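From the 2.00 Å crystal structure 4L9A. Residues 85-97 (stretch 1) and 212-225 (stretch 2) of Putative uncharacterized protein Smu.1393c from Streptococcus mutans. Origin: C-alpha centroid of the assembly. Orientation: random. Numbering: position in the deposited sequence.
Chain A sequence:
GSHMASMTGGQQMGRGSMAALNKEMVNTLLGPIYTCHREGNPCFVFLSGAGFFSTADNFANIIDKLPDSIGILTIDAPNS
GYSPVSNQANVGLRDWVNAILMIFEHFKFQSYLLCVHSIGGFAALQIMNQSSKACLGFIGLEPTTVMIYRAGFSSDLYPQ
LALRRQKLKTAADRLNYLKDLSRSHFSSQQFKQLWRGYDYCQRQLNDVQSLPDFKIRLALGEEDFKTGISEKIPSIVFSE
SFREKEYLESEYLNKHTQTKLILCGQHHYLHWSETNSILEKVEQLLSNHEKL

Stretch 1 (85-97) VSNQANVGLRDWV
Stretch 2, residues 212-225: PDFKIRLALGEEDF

Water does much of the joining where these two largely irregular segments run side by side: beyond three direct hydrogen bonds, ordered waters bridge the segments where none forms. The register pairs Asn87 with Phe214, Ala89 with Lys215 and Val91 with Leu218, their CA atoms 5.1 to 5.2 Å apart, so both chains advance in the same direction, and 615 Å² is buried in total.

The example illustrates how one amide side chain can pair with backbone as a peptide group would. The CA-to-CB bond of Asn87 (phi/psi -63/131, chi1 t, chi2 -14°) points sideways, but the side chain's end comes nearer. Its OD1 accepts from Lys215 N at 3.0 Å and from Ala89 N of its own segment at 2.9 Å, while Asn87 ND2 donates a weak bond to Asp213 O at 3.0 Å. The next residue completes the clasp, Gln88 N donating to Lys215 O at 2.9 Å. Lys215 is extended (-124/125), which leaves its N and O available to successive residues; its CB points toward the partner and its CG packs 3.8 Å from Ala89 CB, before the chain (m, m, t, p) leads its amine away.

A type I turn from Gln88 to Val91 (Ala89 -46/-39, Asn90 -102/14), closed by Val91 N to Gln88 O at 2.9 Å, then redirects stretch 1. Buried Gln88 (-104/4, chi1 m, chi2 m, chi3 -70°) lays its CG 3.6 Å from Ile216 O; its OE1 accepts from water 1 at 2.6 Å, and that water accepts from Leu218 N at 3.2 Å. Water 3 lies 2.9 Å from Val91 O and accepts from Ala219 N at 2.6 Å; those two protein atoms stand 4.0 Å apart.

Leu218 (-60/148, chi1 62°, chi2 84°) gives up 109 Å², the largest share. Its CB lies 4.1 Å from Val91 CG1, its CD1 4.1 Å from Leu93 CB, and its CD2 3.4 Å from Trp96 CB: a branched aliphatic end suits a site with apolar neighbours at several points. Leu93 (-55/-37, t, p) also sets CD2 3.9 Å from Leu220 CD1.

Gly92 caps the helix that begins at Leu93; its N donates to Asp95 OD2 at 2.8 Å. In stretch 2, Asp224 (chi1 m, chi2 -48°) follows a comparable pattern, OD2 accepting from Gly221 N at 2.7 Å. Water 4 joins the two motifs, accepting from Leu93 N at 2.9 Å and donating to Ala219 O at 2.5 Å and Asp224 OD2 at 2.8 Å.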

# COMPACT_ATOMS: atom_id res chain seq x y z
N VAL A 85 -3.87 -15.90 8.60
CA VAL A 85 -4.88 -16.20 7.59
C VAL A 85 -6.23 -16.41 8.28
O VAL A 85 -6.30 -16.98 9.38
CB VAL A 85 -4.51 -17.41 6.70
CG1 VAL A 85 -3.19 -17.15 5.97
CG2 VAL A 85 -4.42 -18.67 7.52
N SER A 86 -7.29 -15.91 7.64
CA SER A 86 -8.64 -16.02 8.15
C SER A 86 -9.62 -15.67 7.02
O SER A 86 -9.27 -14.93 6.09
CB SER A 86 -8.86 -15.07 9.33
OG SER A 86 -8.72 -13.72 8.93
N ASN A 87 -10.83 -16.21 7.10
CA ASN A 87 -11.85 -15.87 6.11
C ASN A 87 -12.17 -14.38 6.20
O ASN A 87 -12.41 -13.87 7.30
CB ASN A 87 -13.12 -16.68 6.36
CG ASN A 87 -14.04 -16.68 5.14
OD1 ASN A 87 -13.87 -15.87 4.23
ND2 ASN A 87 -14.99 -17.59 5.12
N GLN A 88 -12.19 -13.70 5.06
CA GLN A 88 -12.51 -12.27 4.99
C GLN A 88 -13.93 -11.99 4.45
O GLN A 88 -14.34 -10.84 4.31
CB GLN A 88 -11.45 -11.50 4.18
CG GLN A 88 -10.05 -11.51 4.85
CD GLN A 88 -10.02 -10.70 6.13
OE1 GLN A 88 -10.11 -9.47 6.11
NE2 GLN A 88 -9.90 -11.40 7.26
N ALA A 89 -14.69 -13.06 4.19
CA ALA A 89 -16.06 -12.95 3.69
C ALA A 89 -16.95 -11.94 4.41
O ALA A 89 -17.76 -11.27 3.76
CB ALA A 89 -16.74 -14.32 3.68
N ASN A 90 -16.84 -11.85 5.73
CA ASN A 90 -17.71 -10.95 6.49
C ASN A 90 -17.02 -9.66 6.91
O ASN A 90 -17.51 -8.94 7.78
CB ASN A 90 -18.29 -11.66 7.73
CG ASN A 90 -19.32 -12.69 7.36
OD1 ASN A 90 -20.16 -12.44 6.49
ND2 ASN A 90 -19.27 -13.85 8.01
N VAL A 91 -15.86 -9.38 6.31
CA VAL A 91 -15.08 -8.19 6.64
C VAL A 91 -15.39 -7.10 5.61
O VAL A 91 -15.44 -7.38 4.42
CB VAL A 91 -13.57 -8.50 6.69
CG1 VAL A 91 -12.77 -7.27 7.04
CG2 VAL A 91 -13.30 -9.63 7.72
N GLY A 92 -15.64 -5.88 6.07
CA GLY A 92 -15.85 -4.76 5.17
C GLY A 92 -14.71 -3.79 5.28
O GLY A 92 -13.94 -3.85 6.24
N LEU A 93 -14.57 -2.89 4.30
CA LEU A 93 -13.49 -1.90 4.33
C LEU A 93 -13.54 -1.14 5.66
O LEU A 93 -12.51 -0.79 6.24
CB LEU A 93 -13.60 -0.92 3.16
CG LEU A 93 -12.48 0.13 3.06
CD1 LEU A 93 -11.10 -0.54 3.02
CD2 LEU A 93 -12.69 1.08 1.85
N ARG A 94 -14.75 -0.87 6.13
CA ARG A 94 -14.93 -0.17 7.39
C ARG A 94 -14.28 -0.94 8.53
O ARG A 94 -13.69 -0.34 9.45
CB ARG A 94 -16.42 0.02 7.69
CG ARG A 94 -16.70 0.66 9.05
CD ARG A 94 -18.13 0.39 9.54
NE ARG A 94 -18.31 -0.97 10.05
CZ ARG A 94 -18.42 -1.27 11.34
NH1 ARG A 94 -18.39 -0.31 12.25
NH2 ARG A 94 -18.58 -2.54 11.71
N ASP A 95 -14.39 -2.26 8.47
CA ASP A 95 -13.82 -3.11 9.52
C ASP A 95 -12.30 -3.02 9.48
O ASP A 95 -11.64 -2.85 10.52
CB ASP A 95 -14.30 -4.57 9.38
CG ASP A 95 -15.82 -4.70 9.52
OD1 ASP A 95 -16.37 -4.22 10.54
OD2 ASP A 95 -16.47 -5.27 8.62
N TRP A 96 -11.74 -3.12 8.28
CA TRP A 96 -10.29 -3.06 8.12
C TRP A 96 -9.78 -1.67 8.51
O TRP A 96 -8.77 -1.55 9.21
CB TRP A 96 -9.91 -3.45 6.70
CG TRP A 96 -8.47 -3.32 6.32
CD1 TRP A 96 -7.98 -2.75 5.19
CD2 TRP A 96 -7.33 -3.80 7.06
NE1 TRP A 96 -6.61 -2.84 5.17
CE2 TRP A 96 -6.19 -3.47 6.30
CE3 TRP A 96 -7.17 -4.46 8.28
CZ2 TRP A 96 -4.89 -3.78 6.74
CZ3 TRP A 96 -5.88 -4.76 8.71
CH2 TRP A 96 -4.76 -4.43 7.93
N VAL A 97 -10.49 -0.62 8.10
CA VAL A 97 -10.15 0.74 8.52
C VAL A 97 -10.20 0.92 10.05
O VAL A 97 -9.31 1.56 10.63
CB VAL A 97 -11.03 1.80 7.82
CG1 VAL A 97 -10.84 3.18 8.46
CG2 VAL A 97 -10.70 1.87 6.34
N PRO A 212 -14.66 -23.87 0.83
CA PRO A 212 -15.80 -23.32 0.09
C PRO A 212 -16.07 -21.84 0.38
O PRO A 212 -16.13 -21.03 -0.55
CB PRO A 212 -16.97 -24.17 0.59
CG PRO A 212 -16.35 -25.48 0.95
CD PRO A 212 -14.99 -25.13 1.51
N ASP A 213 -16.25 -21.49 1.64
CA ASP A 213 -16.66 -20.14 2.00
C ASP A 213 -15.51 -19.13 1.99
O ASP A 213 -15.73 -17.94 2.20
CB ASP A 213 -17.35 -20.15 3.36
CG ASP A 213 -18.52 -21.11 3.43
OD1 ASP A 213 -19.13 -21.38 2.38
OD2 ASP A 213 -18.83 -21.60 4.54
N PHE A 214 -14.29 -19.58 1.74
CA PHE A 214 -13.12 -18.72 1.92
C PHE A 214 -13.04 -17.57 0.94
O PHE A 214 -13.10 -17.77 -0.27
CB PHE A 214 -11.82 -19.51 1.83
CG PHE A 214 -10.60 -18.69 2.11
CD1 PHE A 214 -9.79 -18.24 1.09
CD2 PHE A 214 -10.28 -18.33 3.42
CE1 PHE A 214 -8.67 -17.47 1.36
CE2 PHE A 214 -9.17 -17.56 3.69
CZ PHE A 214 -8.36 -17.13 2.66
N LYS A 215 -12.88 -16.36 1.48
CA LYS A 215 -12.62 -15.17 0.68
C LYS A 215 -11.34 -14.55 1.19
O LYS A 215 -11.22 -14.26 2.39
CB LYS A 215 -13.75 -14.15 0.82
CG LYS A 215 -15.09 -14.65 0.30
CD LYS A 215 -15.00 -15.05 -1.16
CE LYS A 215 -16.28 -15.73 -1.61
NZ LYS A 215 -17.48 -14.91 -1.27
N ILE A 216 -10.38 -14.36 0.30
CA ILE A 216 -9.05 -13.92 0.71
C ILE A 216 -9.04 -12.44 1.08
O ILE A 216 -8.19 -11.98 1.85
CB ILE A 216 -8.00 -14.24 -0.36
CG1 ILE A 216 -6.59 -14.09 0.22
CG2 ILE A 216 -8.21 -13.35 -1.60
CD1 ILE A 216 -5.54 -14.88 -0.52
N ARG A 217 -10.00 -11.68 0.56
CA ARG A 217 -9.99 -10.24 0.82
C ARG A 217 -11.39 -9.66 0.99
O ARG A 217 -12.35 -10.15 0.41
CB ARG A 217 -9.26 -9.51 -0.30
CG ARG A 217 -9.04 -8.02 -0.04
CD ARG A 217 -8.02 -7.45 -1.01
NE ARG A 217 -6.82 -8.28 -1.04
CZ ARG A 217 -6.60 -9.26 -1.91
NH1 ARG A 217 -7.51 -9.54 -2.85
NH2 ARG A 217 -5.48 -9.96 -1.85
N LEU A 218 -11.49 -8.61 1.79
CA LEU A 218 -12.77 -7.93 1.98
C LEU A 218 -13.29 -7.42 0.64
O LEU A 218 -12.52 -7.07 -0.25
CB LEU A 218 -12.61 -6.79 2.99
CG LEU A 218 -11.67 -5.64 2.63
CD1 LEU A 218 -12.38 -4.59 1.76
CD2 LEU A 218 -11.13 -5.02 3.92
N ALA A 219 -14.61 -7.38 0.48
CA ALA A 219 -15.18 -6.89 -0.77
C ALA A 219 -15.48 -5.40 -0.67
O ALA A 219 -15.95 -4.92 0.37
CB ALA A 219 -16.43 -7.68 -1.12
N LEU A 220 -15.21 -4.67 -1.75
CA LEU A 220 -15.53 -3.24 -1.79
C LEU A 220 -16.95 -3.01 -2.28
O LEU A 220 -17.44 -3.74 -3.14
CB LEU A 220 -14.55 -2.49 -2.70
CG LEU A 220 -13.14 -2.22 -2.18
CD1 LEU A 220 -13.20 -1.82 -0.71
CD2 LEU A 220 -12.26 -3.43 -2.37
N GLY A 221 -17.61 -2.00 -1.72
CA GLY A 221 -18.95 -1.61 -2.14
C GLY A 221 -19.00 -0.14 -2.54
O GLY A 221 -18.03 0.60 -2.34
N GLU A 222 -20.14 0.28 -3.10
CA GLU A 222 -20.30 1.66 -3.56
C GLU A 222 -20.09 2.65 -2.43
O GLU A 222 -19.58 3.75 -2.65
CB GLU A 222 -21.70 1.86 -4.16
CG GLU A 222 -21.98 1.01 -5.39
CD GLU A 222 -21.13 1.39 -6.57
OE1 GLU A 222 -20.52 2.49 -6.54
OE2 GLU A 222 -21.06 0.60 -7.53
N GLU A 223 -20.46 2.26 -1.22
CA GLU A 223 -20.28 3.12 -0.06
C GLU A 223 -18.80 3.39 0.22
O GLU A 223 -18.46 4.31 0.96
CB GLU A 223 -20.95 2.50 1.16
CG GLU A 223 -22.23 3.19 1.58
CD GLU A 223 -22.11 4.70 1.58
OE1 GLU A 223 -22.83 5.36 0.80
OE2 GLU A 223 -21.30 5.24 2.36
N ASP A 224 -17.93 2.58 -0.38
CA ASP A 224 -16.49 2.73 -0.18
C ASP A 224 -15.87 3.64 -1.23
O ASP A 224 -14.65 3.86 -1.24
CB ASP A 224 -15.82 1.36 -0.23
CG ASP A 224 -16.34 0.43 0.84
OD1 ASP A 224 -16.40 0.87 2.01
OD2 ASP A 224 -16.71 -0.72 0.52
N PHE A 225 -16.70 4.19 -2.11
CA PHE A 225 -16.19 4.95 -3.25
C PHE A 225 -16.58 6.43 -3.20
O PHE A 225 -16.56 7.11 -4.23
CB PHE A 225 -16.69 4.33 -4.56
CG PHE A 225 -16.24 2.91 -4.76
CD1 PHE A 225 -15.04 2.47 -4.25
CD2 PHE A 225 -17.04 2.02 -5.46
CE1 PHE A 225 -14.63 1.16 -4.44
CE2 PHE A 225 -16.63 0.71 -5.65
CZ PHE A 225 -15.42 0.28 -5.13
O HOH W 1 -9.26 -8.13 4.04
O HOH W 2 -14.98 -10.84 1.16
O HOH W 3 -16.06 -8.95 2.01
O HOH W 4 -16.26 -3.00 2.00